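Exo-alpha-sialidase (Clostridium perfringens, PDB 2V72) binds galactose through a family 32 carbohydrate-binding module, probably helping this large sialidase toxin recognise glycans. Local coordinates at residues Q13-A18 / A32-N36; N77-I81 / V130-I136. The contacts are given in a common frame with arbitrary orientation. Residue numbers count along the deposited sequence, not the author numbering.

Overall arrangement
This beta-sandwich module, of the F5/8 type C family, illustrates how loops at the margins of a sandwich carry both a metal site and a sugar site. Contact 1 packs the entry into strand 17-20 against the calcium-binding loop 32-36. Contact 2 joins two loops beside the galactose, to whose pocket it gives Asn78 and Phe133. The contact centres lie about 20 Å apart, yet the two touch, with Ala32 CB 3.9 Å from Ile136 O. Strand 135-142 connects the sites: it starts inside contact 2 and then supplies Ala137 and Glu138 to the calcium. The side chain of Ala32 is about 13 Å from the bound galactose. The side chain of Ile136 is about 7 Å from the calcium.

Contact 1 (Q13-A18 / A32-N36); sequences QSEMTA and AIDGN. With CA (calcium ion), chain B.
A calcium-binding loop of the beta-sandwich receives the lead-in to edge strand 17-20. A short 3-10 turn spans Gln13 to Glu15, closed by Met16 N to Gln13 O at 2.9 Å. Gln13 comes closest in backbone terms, its CA 5.7 Å from that of Ile33. Its side chain, m at chi1 and t at chi2, lies along loop 32-36: CB is 3.4 Å from Ile33 O, and OE1 is 3.1 Å from Gly35 N at too poor an angle for a hydrogen bond, while NE2 bonds to Leu139 O of strand 135-142. Glu15 turns to a salt bridge with Arg63. At Met16 the backbone becomes extended (phi/psi -99/158); its CB is 3.8 Å from Ile33 CD1, while the end of the side chain leads away, and the residue also packs on Val57 and Val141. Thr17 points its side chain away, and Ala18 points back, placing CB 3.6 Å from Ile33 CD1. Ile33 (p, t) thus supplies the apolar centre. Immediately after it the loop turns to the metal. Gly35 takes positive phi (72/14), and Asn36 N makes a weak 3.3 Å hydrogen bond to Asp34 OD1. Ser31, Thr39, Ala137 and Glu138 help complete the coordination, to which this loop contributes Asp34 OD1 and Asn36 O, each 2.3 Å from the calcium.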
loop_
_atom_site.group_PDB
_atom_site.type_symbol
_atom_site.label_atom_id
_atom_site.label_comp_id
_atom_site.label_asym_id
_atom_site.label_seq_id
_atom_site.Cartn_x
_atom_site.Cartn_y
_atom_site.Cartn_z
ATOM N N GLN A 13 -4.575 -6.312 -10.863
ATOM C CA GLN A 13 -3.458 -6.554 -9.963
ATOM C C GLN A 13 -2.424 -7.481 -10.596
ATOM O O GLN A 13 -1.249 -7.449 -10.224
ATOM C CB GLN A 13 -3.957 -7.145 -8.639
ATOM C CG GLN A 13 -4.685 -6.154 -7.732
ATOM C CD GLN A 13 -5.115 -6.770 -6.409
ATOM O OE1 GLN A 13 -5.652 -7.869 -6.375
ATOM N NE2 GLN A 13 -4.884 -6.055 -5.315
ATOM N N SER A 14 -2.867 -8.299 -11.550
ATOM C CA SER A 14 -1.971 -9.190 -12.291
ATOM C C SER A 14 -0.989 -8.396 -13.155
ATOM O O SER A 14 0.065 -8.908 -13.527
ATOM C CB SER A 14 -2.764 -10.174 -13.154
ATOM O OG SER A 14 -3.277 -9.536 -14.308
ATOM N N GLU A 15 -1.344 -7.151 -13.468
ATOM C CA GLU A 15 -0.466 -6.238 -14.198
ATOM C C GLU A 15 0.476 -5.488 -13.257
ATOM O O GLU A 15 1.341 -4.713 -13.686
ATOM C CB GLU A 15 -1.292 -5.255 -15.024
ATOM C CG GLU A 15 -1.638 -5.780 -16.402
ATOM C CD GLU A 15 -2.813 -5.067 -17.022
ATOM O OE1 GLU A 15 -2.916 -3.835 -16.850
ATOM O OE2 GLU A 15 -3.641 -5.744 -17.679
ATOM N N MET A 16 0.302 -5.728 -11.968
ATOM C CA MET A 16 1.141 -5.107 -10.960
ATOM C C MET A 16 2.224 -6.070 -10.512
ATOM O O MET A 16 2.106 -7.281 -10.696
ATOM C CB MET A 16 0.305 -4.663 -9.753
ATOM C CG MET A 16 -0.903 -3.799 -10.104
ATOM S SD MET A 16 -1.848 -3.439 -8.625
ATOM C CE MET A 16 -3.158 -2.416 -9.306
ATOM N N THR A 17 3.289 -5.496 -9.958
ATOM C CA THR A 17 4.347 -6.227 -9.280
ATOM C C THR A 17 4.625 -5.433 -8.024
ATOM O O THR A 17 4.531 -4.201 -8.034
ATOM C CB THR A 17 5.644 -6.310 -10.110
ATOM O OG1 THR A 17 5.945 -5.021 -10.649
ATOM C CG2 THR A 17 5.496 -7.294 -11.257
ATOM N N ALA A 18 4.962 -6.134 -6.945
ATOM C CA ALA A 18 5.124 -5.494 -5.652
ATOM C C ALA A 18 6.508 -5.708 -5.055
ATOM O O ALA A 18 7.189 -6.698 -5.350
ATOM C CB ALA A 18 4.040 -5.965 -4.686
ATOM N N ALA A 32 0.170 -8.508 -1.033
ATOM C CA ALA A 32 -0.655 -7.303 -0.961
ATOM C C ALA A 32 -1.494 -7.106 -2.223
ATOM O O ALA A 32 -2.468 -6.351 -2.212
ATOM C CB ALA A 32 0.211 -6.083 -0.705
ATOM N N ILE A 33 -1.130 -7.808 -3.299
ATOM C CA ILE A 33 -1.761 -7.620 -4.611
ATOM C C ILE A 33 -2.221 -8.925 -5.276
ATOM O O ILE A 33 -2.164 -9.061 -6.500
ATOM C CB ILE A 33 -0.835 -6.809 -5.582
ATOM C CG1 ILE A 33 0.570 -7.438 -5.678
ATOM C CG2 ILE A 33 -0.744 -5.343 -5.133
ATOM C CD1 ILE A 33 1.368 -7.019 -6.908
ATOM N N ASP A 34 -2.698 -9.873 -4.473
ATOM C CA ASP A 34 -3.084 -11.196 -4.989
ATOM C C ASP A 34 -4.593 -11.442 -4.984
ATOM O O ASP A 34 -5.049 -12.555 -5.250
ATOM C CB ASP A 34 -2.348 -12.321 -4.234
ATOM C CG ASP A 34 -2.698 -12.377 -2.746
ATOM O OD1 ASP A 34 -3.334 -11.437 -2.212
ATOM O OD2 ASP A 34 -2.317 -13.377 -2.092
ATOM N N GLY A 35 -5.360 -10.405 -4.661
ATOM C CA GLY A 35 -6.821 -10.481 -4.695
ATOM C C GLY A 35 -7.439 -11.306 -3.585
ATOM O O GLY A 35 -8.623 -11.638 -3.649
ATOM N N ASN A 36 -6.636 -11.621 -2.572
ATOM C CA ASN A 36 -7.051 -12.451 -1.446
ATOM C C ASN A 36 -6.882 -11.695 -0.132
ATOM O O ASN A 36 -5.769 -11.326 0.233
ATOM C CB ASN A 36 -6.227 -13.752 -1.420
ATOM C CG ASN A 36 -6.768 -14.784 -0.432
ATOM O OD1 ASN A 36 -7.117 -14.464 0.702
ATOM N ND2 ASN A 36 -6.827 -16.032 -0.866
HETATM CA CA CA B . -3.722 -10.385 -0.192
#

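Contact 2 (N77-I81 / V130-I136); sequences NNGFI and VGGFASI. With GAL (beta-D-galactopyranose), chain C.
Small apolar contacts hold the middle of this loop pair. Phe80 CB presses on Val130 CG1 at 3.2 Å (Val130 chi1 5°, between rotamer wells), while the Phe80 ring (chi1 m) leads away to Pro72 and Arg73. Ile81, m and t, sets CG1 4.2 Å from Ala134 CB and CD1 4.1 Å from Ile136 CG1. Beside these the backbones approach to 3.7 Å, CA to CA, at Gly79 and Ala134. Gly79 is the third residue of a type II beta turn, Asn77 to Phe80, closed by Phe80 N to Asn77 O at 3.0 Å. At its phi/psi of 89/5 a CB would jam against the preceding carbonyl and clash with Ser135 OG, so glycine is required; its CA makes a CA-H...O contact of 3.3 Å to Phe133 O. The turn is tied to the loop that runs into strand 135-142 of the beta-sandwich by backbone hydrogen bonds from Gly79 N to Val130 O (2.8 Å), Val130 N to Phe80 O (3.0 Å) and Ser135 N to Gly79 O (2.9 Å). Ser135 OG (chi1 p) donates to Asn78 O at 2.9 Å, an oxygen also bonded by Arg73. A water bridges Ile81 N (3.0 Å) and Ser135 O (2.8 Å). Toward the sugar, Asn78 OD1 meets the Phe133 ring edge, 3.7 Å from CD1; Asn78 CB is 3.3 Å from galactose O4, and Phe133 CZ 3.9 Å from galactose C6.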
loop_
_atom_site.group_PDB
_atom_site.type_symbol
_atom_site.label_atom_id
_atom_site.label_comp_id
_atom_site.label_asym_id
_atom_site.label_seq_id
_atom_site.Cartn_x
_atom_site.Cartn_y
_atom_site.Cartn_z
ATOM N N ASN A 77 -4.603 -7.063 14.760
ATOM C CA ASN A 77 -4.381 -5.619 14.571
ATOM C C ASN A 77 -2.940 -5.174 14.247
ATOM O O ASN A 77 -2.719 -4.039 13.818
ATOM C CB ASN A 77 -4.999 -4.790 15.713
ATOM C CG ASN A 77 -4.345 -5.032 17.068
ATOM O OD1 ASN A 77 -4.713 -4.389 18.059
ATOM N ND2 ASN A 77 -3.382 -5.951 17.127
ATOM N N ASN A 78 -1.976 -6.072 14.436
ATOM C CA ASN A 78 -0.567 -5.756 14.196
ATOM C C ASN A 78 -0.322 -5.197 12.804
ATOM O O ASN A 78 -0.657 -5.832 11.797
ATOM C CB ASN A 78 0.324 -6.987 14.423
ATOM C CG ASN A 78 0.822 -7.096 15.850
ATOM O OD1 ASN A 78 0.994 -6.094 16.545
ATOM N ND2 ASN A 78 1.076 -8.318 16.288
ATOM N N GLY A 79 0.253 -4.001 12.759
ATOM C CA GLY A 79 0.592 -3.367 11.491
ATOM C C GLY A 79 -0.488 -2.508 10.861
ATOM O O GLY A 79 -0.316 -2.038 9.737
ATOM N N PHE A 80 -1.610 -2.319 11.561
ATOM C CA PHE A 80 -2.578 -1.311 11.157
ATOM C C PHE A 80 -1.750 -0.038 11.023
ATOM O O PHE A 80 -1.188 0.440 12.010
ATOM C CB PHE A 80 -3.667 -1.091 12.226
ATOM C CG PHE A 80 -4.790 -2.108 12.219
ATOM C CD1 PHE A 80 -5.727 -2.110 13.251
ATOM C CD2 PHE A 80 -4.922 -3.049 11.208
ATOM C CE1 PHE A 80 -6.784 -3.033 13.276
ATOM C CE2 PHE A 80 -5.975 -3.973 11.224
ATOM C CZ PHE A 80 -6.906 -3.963 12.259
ATOM N N ILE A 81 -1.639 0.490 9.808
ATOM C CA ILE A 81 -0.881 1.719 9.588
ATOM C C ILE A 81 -1.702 2.909 10.077
ATOM O O ILE A 81 -2.861 3.068 9.684
ATOM C CB ILE A 81 -0.474 1.895 8.100
ATOM C CG1 ILE A 81 0.325 0.668 7.628
ATOM C CG2 ILE A 81 0.314 3.200 7.915
ATOM C CD1 ILE A 81 0.565 0.581 6.137
ATOM N N VAL A 130 0.506 -0.078 14.432
ATOM C CA VAL A 130 0.390 -0.780 15.718
ATOM C C VAL A 130 1.354 -1.956 15.861
ATOM O O VAL A 130 1.576 -2.728 14.915
ATOM C CB VAL A 130 -1.095 -1.140 16.126
ATOM C CG1 VAL A 130 -2.084 -0.791 15.040
ATOM C CG2 VAL A 130 -1.244 -2.597 16.575
ATOM N N GLY A 131 1.935 -2.051 17.056
ATOM C CA GLY A 131 2.959 -3.034 17.370
ATOM C C GLY A 131 4.312 -2.639 16.810
ATOM O O GLY A 131 5.304 -3.326 17.053
ATOM N N GLY A 132 4.349 -1.528 16.073
ATOM C CA GLY A 132 5.551 -1.075 15.373
ATOM C C GLY A 132 5.735 -1.807 14.053
ATOM O O GLY A 132 6.842 -1.876 13.524
ATOM N N PHE A 133 4.643 -2.355 13.527
ATOM C CA PHE A 133 4.644 -3.068 12.247
ATOM C C PHE A 133 3.836 -2.326 11.184
ATOM O O PHE A 133 3.182 -1.324 11.468
ATOM C CB PHE A 133 4.059 -4.480 12.407
ATOM C CG PHE A 133 4.724 -5.300 13.476
ATOM C CD1 PHE A 133 4.101 -5.496 14.702
ATOM C CD2 PHE A 133 5.977 -5.869 13.257
ATOM C CE1 PHE A 133 4.714 -6.253 15.701
ATOM C CE2 PHE A 133 6.602 -6.624 14.244
ATOM C CZ PHE A 133 5.969 -6.817 15.468
ATOM N N ALA A 134 3.897 -2.839 9.958
ATOM C CA ALA A 134 3.056 -2.383 8.866
ATOM C C ALA A 134 2.528 -3.623 8.158
ATOM O O ALA A 134 3.306 -4.541 7.854
ATOM C CB ALA A 134 3.857 -1.516 7.896
ATOM N N SER A 135 1.217 -3.653 7.925
ATOM C CA SER A 135 0.573 -4.707 7.151
ATOM C C SER A 135 -0.490 -4.143 6.206
ATOM O O SER A 135 -1.139 -3.135 6.512
ATOM C CB SER A 135 -0.025 -5.792 8.059
ATOM O OG SER A 135 -0.947 -5.275 9.006
ATOM N N ILE A 136 -0.617 -4.782 5.044
ATOM C CA ILE A 136 -1.640 -4.487 4.051
ATOM C C ILE A 136 -2.028 -5.828 3.439
ATOM O O ILE A 136 -1.181 -6.533 2.884
ATOM C CB ILE A 136 -1.136 -3.521 2.925
ATOM C CG1 ILE A 136 -0.913 -2.099 3.462
ATOM C CG2 ILE A 136 -2.128 -3.477 1.756
ATOM C CD1 ILE A 136 -0.193 -1.162 2.489
HETATM C C1 GAL C . 1.280 -12.443 15.155
HETATM C C2 GAL C . 0.449 -12.053 13.936
HETATM C C3 GAL C . 1.346 -11.781 12.723
HETATM C C4 GAL C . 2.525 -10.868 13.067
HETATM C C5 GAL C . 3.232 -11.322 14.336
HETATM C C6 GAL C . 4.310 -10.317 14.736
HETATM O O1 GAL C . 0.434 -12.482 16.275
HETATM O O2 GAL C . -0.499 -13.062 13.651
HETATM O O3 GAL C . 0.584 -11.164 11.712
HETATM O O4 GAL C . 2.071 -9.544 13.250
HETATM O O5 GAL C . 2.293 -11.479 15.394
HETATM O O6 GAL C . 5.182 -10.905 15.677
HETATM O O HOH W 1 -2.741 -1.033 7.486
#